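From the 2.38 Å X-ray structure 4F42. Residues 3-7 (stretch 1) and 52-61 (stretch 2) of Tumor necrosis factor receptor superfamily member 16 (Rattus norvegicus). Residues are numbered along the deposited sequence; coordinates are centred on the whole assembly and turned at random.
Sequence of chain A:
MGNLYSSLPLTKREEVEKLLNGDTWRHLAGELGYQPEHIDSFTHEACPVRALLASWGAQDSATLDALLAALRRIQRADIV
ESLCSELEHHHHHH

Stretch 1 (3-7) NLYSS
Stretch 2 52-61: LLASWGAQDS

Stretch 1 enters extended, with N3 and L4 at phi/psi -83/127 and -61/138, then coils into a 3-10 segment over Y5 to S7, closed by S7 N donating to L4 O at 3.2 Å. Stretch 2 arrives as helix, with W56 N to L52 O at 2.8 Å and G57 N to L53 O at 2.7 Å, and leaves through a type I turn from W56 to Q59, where Q59 N reaches W56 O at 3.2 Å. The CA atoms of S6 and G57 lie 5.6 Å apart, those of L4 and D60 7.4 Å, so the two segments run in roughly opposite directions here.

No direct hydrogen bond crosses this contact; one water bridges it, accepting from S6 N (3.0 Å) and donating to G57 O (2.8 Å). An ideal CB on G57 would point toward stretch 1 yet stay 3.9 Å from S6 CB; its clash would be within its own stretch, 2.6 Å from L53 O.

Y5 (chi1 t, chi2 84°) is the main apolar anchor. Its CB packs 3.7 Å from W56 CZ3, its CE2 3.9 Å from L53 CB, and its OH lies 3.6 Å from L53 CD1, buried without a polar partner. L53 is m,t; W56 has chi1 t and chi2 74°. L4 (m,t) points its CA-to-CB bond sideways, but its end comes nearer, bringing CD2 to 3.5 Å from D60 O and 3.9 Å from D60 OD1, contacts of shape rather than polarity.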

ATOM      1  N   ASN A   3      -8.078 -10.119  -7.303  1.00 33.98           N
ATOM      2  CA  ASN A   3      -8.662  -8.789  -7.347  1.00 33.26           C
ATOM      3  C   ASN A   3      -7.604  -7.688  -7.348  1.00 32.01           C
ATOM      4  O   ASN A   3      -6.715  -7.675  -6.498  1.00 31.51           O
ATOM      5  CB  ASN A   3      -9.731  -8.576  -6.247  1.00 33.90           C
ATOM      6  CG  ASN A   3      -9.392  -9.263  -4.909  1.00 35.68           C
ATOM      7  OD1 ASN A   3      -8.514 -10.130  -4.820  1.00 37.78           O
ATOM      8  ND2 ASN A   3     -10.121  -8.878  -3.860  1.00 38.00           N
ATOM      9  N   LEU A   4      -7.695  -6.796  -8.336  1.00 30.58           N
ATOM     10  CA  LEU A   4      -6.863  -5.601  -8.393  1.00 29.54           C
ATOM     11  C   LEU A   4      -7.132  -4.751  -7.166  1.00 28.78           C
ATOM     12  O   LEU A   4      -8.285  -4.590  -6.760  1.00 29.00           O
ATOM     13  CB  LEU A   4      -7.159  -4.773  -9.648  1.00 29.29           C
ATOM     14  CG  LEU A   4      -6.747  -5.245 -11.046  1.00 29.98           C
ATOM     15  CD1 LEU A   4      -7.289  -4.278 -12.093  1.00 29.68           C
ATOM     16  CD2 LEU A   4      -5.233  -5.399 -11.199  1.00 30.50           C
ATOM     17  N   TYR A   5      -6.073  -4.213  -6.574  1.00 27.96           N
ATOM     18  CA  TYR A   5      -6.223  -3.282  -5.465  1.00 27.27           C
ATOM     19  C   TYR A   5      -7.140  -2.106  -5.847  1.00 27.14           C
ATOM     20  O   TYR A   5      -8.059  -1.772  -5.108  1.00 26.63           O
ATOM     21  CB  TYR A   5      -4.864  -2.772  -4.962  1.00 26.83           C
ATOM     22  CG  TYR A   5      -5.035  -1.750  -3.863  1.00 26.14           C
ATOM     23  CD1 TYR A   5      -5.219  -2.151  -2.537  1.00 25.40           C
ATOM     24  CD2 TYR A   5      -5.077  -0.383  -4.152  1.00 24.94           C
ATOM     25  CE1 TYR A   5      -5.417  -1.221  -1.528  1.00 24.39           C
ATOM     26  CE2 TYR A   5      -5.278   0.556  -3.145  1.00 24.23           C
ATOM     27  CZ  TYR A   5      -5.443   0.132  -1.840  1.00 24.44           C
ATOM     28  OH  TYR A   5      -5.646   1.061  -0.844  1.00 24.96           O
ATOM     29  N   SER A   6      -6.884  -1.506  -7.009  1.00 27.21           N
ATOM     30  CA  SER A   6      -7.610  -0.323  -7.479  1.00 27.47           C
ATOM     31  C   SER A   6      -9.122  -0.503  -7.616  1.00 27.79           C
ATOM     32  O   SER A   6      -9.848   0.481  -7.687  1.00 28.16           O
ATOM     33  CB  SER A   6      -7.024   0.171  -8.815  1.00 27.67           C
ATOM     34  OG  SER A   6      -7.276  -0.739  -9.879  1.00 27.44           O
ATOM     35  N   SER A   7      -9.584  -1.752  -7.658  1.00 28.16           N
ATOM     36  CA  SER A   7     -11.005  -2.080  -7.818  1.00 28.14           C
ATOM     37  C   SER A   7     -11.760  -2.166  -6.501  1.00 27.93           C
ATOM     38  O   SER A   7     -12.991  -2.188  -6.494  1.00 27.92           O
ATOM     39  CB  SER A   7     -11.162  -3.409  -8.562  1.00 28.28           C
ATOM     40  OG  SER A   7     -10.651  -3.306  -9.879  1.00 29.74           O
ATOM     41  N   LEU A  52       0.730   6.832  -3.484  1.00 19.59           N
ATOM     42  CA  LEU A  52       1.624   5.709  -3.742  1.00 19.34           C
ATOM     43  C   LEU A  52       0.864   4.537  -4.324  1.00 19.67           C
ATOM     44  O   LEU A  52       1.244   3.994  -5.355  1.00 20.37           O
ATOM     45  CB  LEU A  52       2.329   5.262  -2.460  1.00 18.92           C
ATOM     46  CG  LEU A  52       3.117   3.952  -2.602  1.00 18.68           C
ATOM     47  CD1 LEU A  52       4.544   4.233  -3.014  1.00 18.45           C
ATOM     48  CD2 LEU A  52       3.076   3.168  -1.302  1.00 18.57           C
ATOM     49  N   LEU A  53      -0.214   4.157  -3.650  1.00 19.86           N
ATOM     50  CA  LEU A  53      -1.030   3.022  -4.032  1.00 19.92           C
ATOM     51  C   LEU A  53      -1.785   3.222  -5.343  1.00 20.48           C
ATOM     52  O   LEU A  53      -2.037   2.257  -6.053  1.00 20.75           O
ATOM     53  CB  LEU A  53      -1.985   2.669  -2.886  1.00 19.95           C
ATOM     54  CG  LEU A  53      -1.263   2.237  -1.594  1.00 19.66           C
ATOM     55  CD1 LEU A  53      -2.212   2.195  -0.420  1.00 19.27           C
ATOM     56  CD2 LEU A  53      -0.535   0.894  -1.764  1.00 18.89           C
ATOM     57  N   ALA A  54      -2.142   4.469  -5.658  1.00 20.99           N
ATOM     58  CA  ALA A  54      -2.755   4.817  -6.943  1.00 21.38           C
ATOM     59  C   ALA A  54      -1.754   4.646  -8.076  1.00 21.83           C
ATOM     60  O   ALA A  54      -2.108   4.185  -9.163  1.00 22.07           O
ATOM     61  CB  ALA A  54      -3.267   6.243  -6.920  1.00 21.20           C
ATOM     62  N   SER A  55      -0.509   5.039  -7.814  1.00 22.31           N
ATOM     63  CA  SER A  55       0.589   4.859  -8.755  1.00 22.92           C
ATOM     64  C   SER A  55       0.890   3.366  -8.921  1.00 23.36           C
ATOM     65  O   SER A  55       0.810   2.840 -10.034  1.00 23.67           O
ATOM     66  CB  SER A  55       1.826   5.628  -8.277  1.00 22.84           C
ATOM     67  OG  SER A  55       3.011   5.152  -8.896  1.00 23.17           O
ATOM     68  N   TRP A  56       1.223   2.695  -7.812  1.00 23.54           N
ATOM     69  CA  TRP A  56       1.456   1.243  -7.794  1.00 23.78           C
ATOM     70  C   TRP A  56       0.298   0.478  -8.448  1.00 24.71           C
ATOM     71  O   TRP A  56       0.512  -0.363  -9.323  1.00 24.47           O
ATOM     72  CB  TRP A  56       1.679   0.754  -6.350  1.00 23.21           C
ATOM     73  CG  TRP A  56       1.800  -0.739  -6.223  1.00 21.27           C
ATOM     74  CD1 TRP A  56       2.875  -1.512  -6.589  1.00 20.23           C
ATOM     75  CD2 TRP A  56       0.815  -1.642  -5.707  1.00 19.10           C
ATOM     76  NE1 TRP A  56       2.617  -2.833  -6.331  1.00 20.15           N
ATOM     77  CE2 TRP A  56       1.359  -2.944  -5.792  1.00 20.32           C
ATOM     78  CE3 TRP A  56      -0.470  -1.481  -5.179  1.00 18.39           C
ATOM     79  CZ2 TRP A  56       0.655  -4.080  -5.362  1.00 20.22           C
ATOM     80  CZ3 TRP A  56      -1.171  -2.605  -4.758  1.00 17.69           C
ATOM     81  CH2 TRP A  56      -0.609  -3.887  -4.848  1.00 18.65           C
ATOM     82  N   GLY A  57      -0.921   0.809  -8.024  1.00 25.93           N
ATOM     83  CA  GLY A  57      -2.150   0.163  -8.481  1.00 27.59           C
ATOM     84  C   GLY A  57      -2.416   0.242  -9.970  1.00 28.89           C
ATOM     85  O   GLY A  57      -3.293  -0.466 -10.485  1.00 28.71           O
ATOM     86  N   ALA A  58      -1.661   1.097 -10.659  1.00 30.23           N
ATOM     87  CA  ALA A  58      -1.783   1.249 -12.112  1.00 31.63           C
ATOM     88  C   ALA A  58      -1.386  -0.018 -12.881  1.00 32.59           C
ATOM     89  O   ALA A  58      -1.976  -0.314 -13.928  1.00 33.07           O
ATOM     90  CB  ALA A  58      -0.979   2.450 -12.605  1.00 31.46           C
ATOM     91  N   GLN A  59      -0.398  -0.758 -12.364  1.00 33.45           N
ATOM     92  CA  GLN A  59       0.067  -2.000 -13.002  1.00 34.32           C
ATOM     93  C   GLN A  59      -0.990  -3.096 -12.921  1.00 34.44           C
ATOM     94  O   GLN A  59      -1.914  -3.024 -12.105  1.00 34.44           O
ATOM     95  CB  GLN A  59       1.352  -2.507 -12.353  1.00 34.53           C
ATOM     96  CG  GLN A  59       2.374  -1.436 -12.010  1.00 36.79           C
ATOM     97  CD  GLN A  59       3.180  -1.790 -10.769  1.00 39.28           C
ATOM     98  OE1 GLN A  59       2.721  -2.553  -9.908  1.00 40.02           O
ATOM     99  NE2 GLN A  59       4.386  -1.235 -10.666  1.00 40.23           N
ATOM    100  N   ASP A  60      -0.841  -4.126 -13.756  1.00 34.77           N
ATOM    101  CA  ASP A  60      -1.810  -5.220 -13.774  1.00 34.91           C
ATOM    102  C   ASP A  60      -1.541  -6.277 -12.703  1.00 33.94           C
ATOM    103  O   ASP A  60      -2.415  -7.085 -12.381  1.00 34.24           O
ATOM    104  CB  ASP A  60      -1.882  -5.868 -15.156  1.00 35.84           C
ATOM    105  CG  ASP A  60      -3.306  -6.262 -15.539  1.00 39.06           C
ATOM    106  OD1 ASP A  60      -4.268  -5.710 -14.935  1.00 40.85           O
ATOM    107  OD2 ASP A  60      -3.461  -7.119 -16.448  1.00 42.64           O
ATOM    108  N   SER A  61      -0.330  -6.262 -12.158  1.00 32.37           N
ATOM    109  CA  SER A  61       0.052  -7.183 -11.098  1.00 31.13           C
ATOM    110  C   SER A  61      -0.136  -6.575  -9.697  1.00 29.59           C
ATOM    111  O   SER A  61       0.328  -7.134  -8.699  1.00 29.24           O
ATOM    112  CB  SER A  61       1.508  -7.598 -11.293  1.00 31.45           C
ATOM    113  OG  SER A  61       2.315  -6.439 -11.414  1.00 32.58           O
TER
HETATM  114  O   HOH W   1      -4.445  -2.212  -8.623  1.00 16.60           O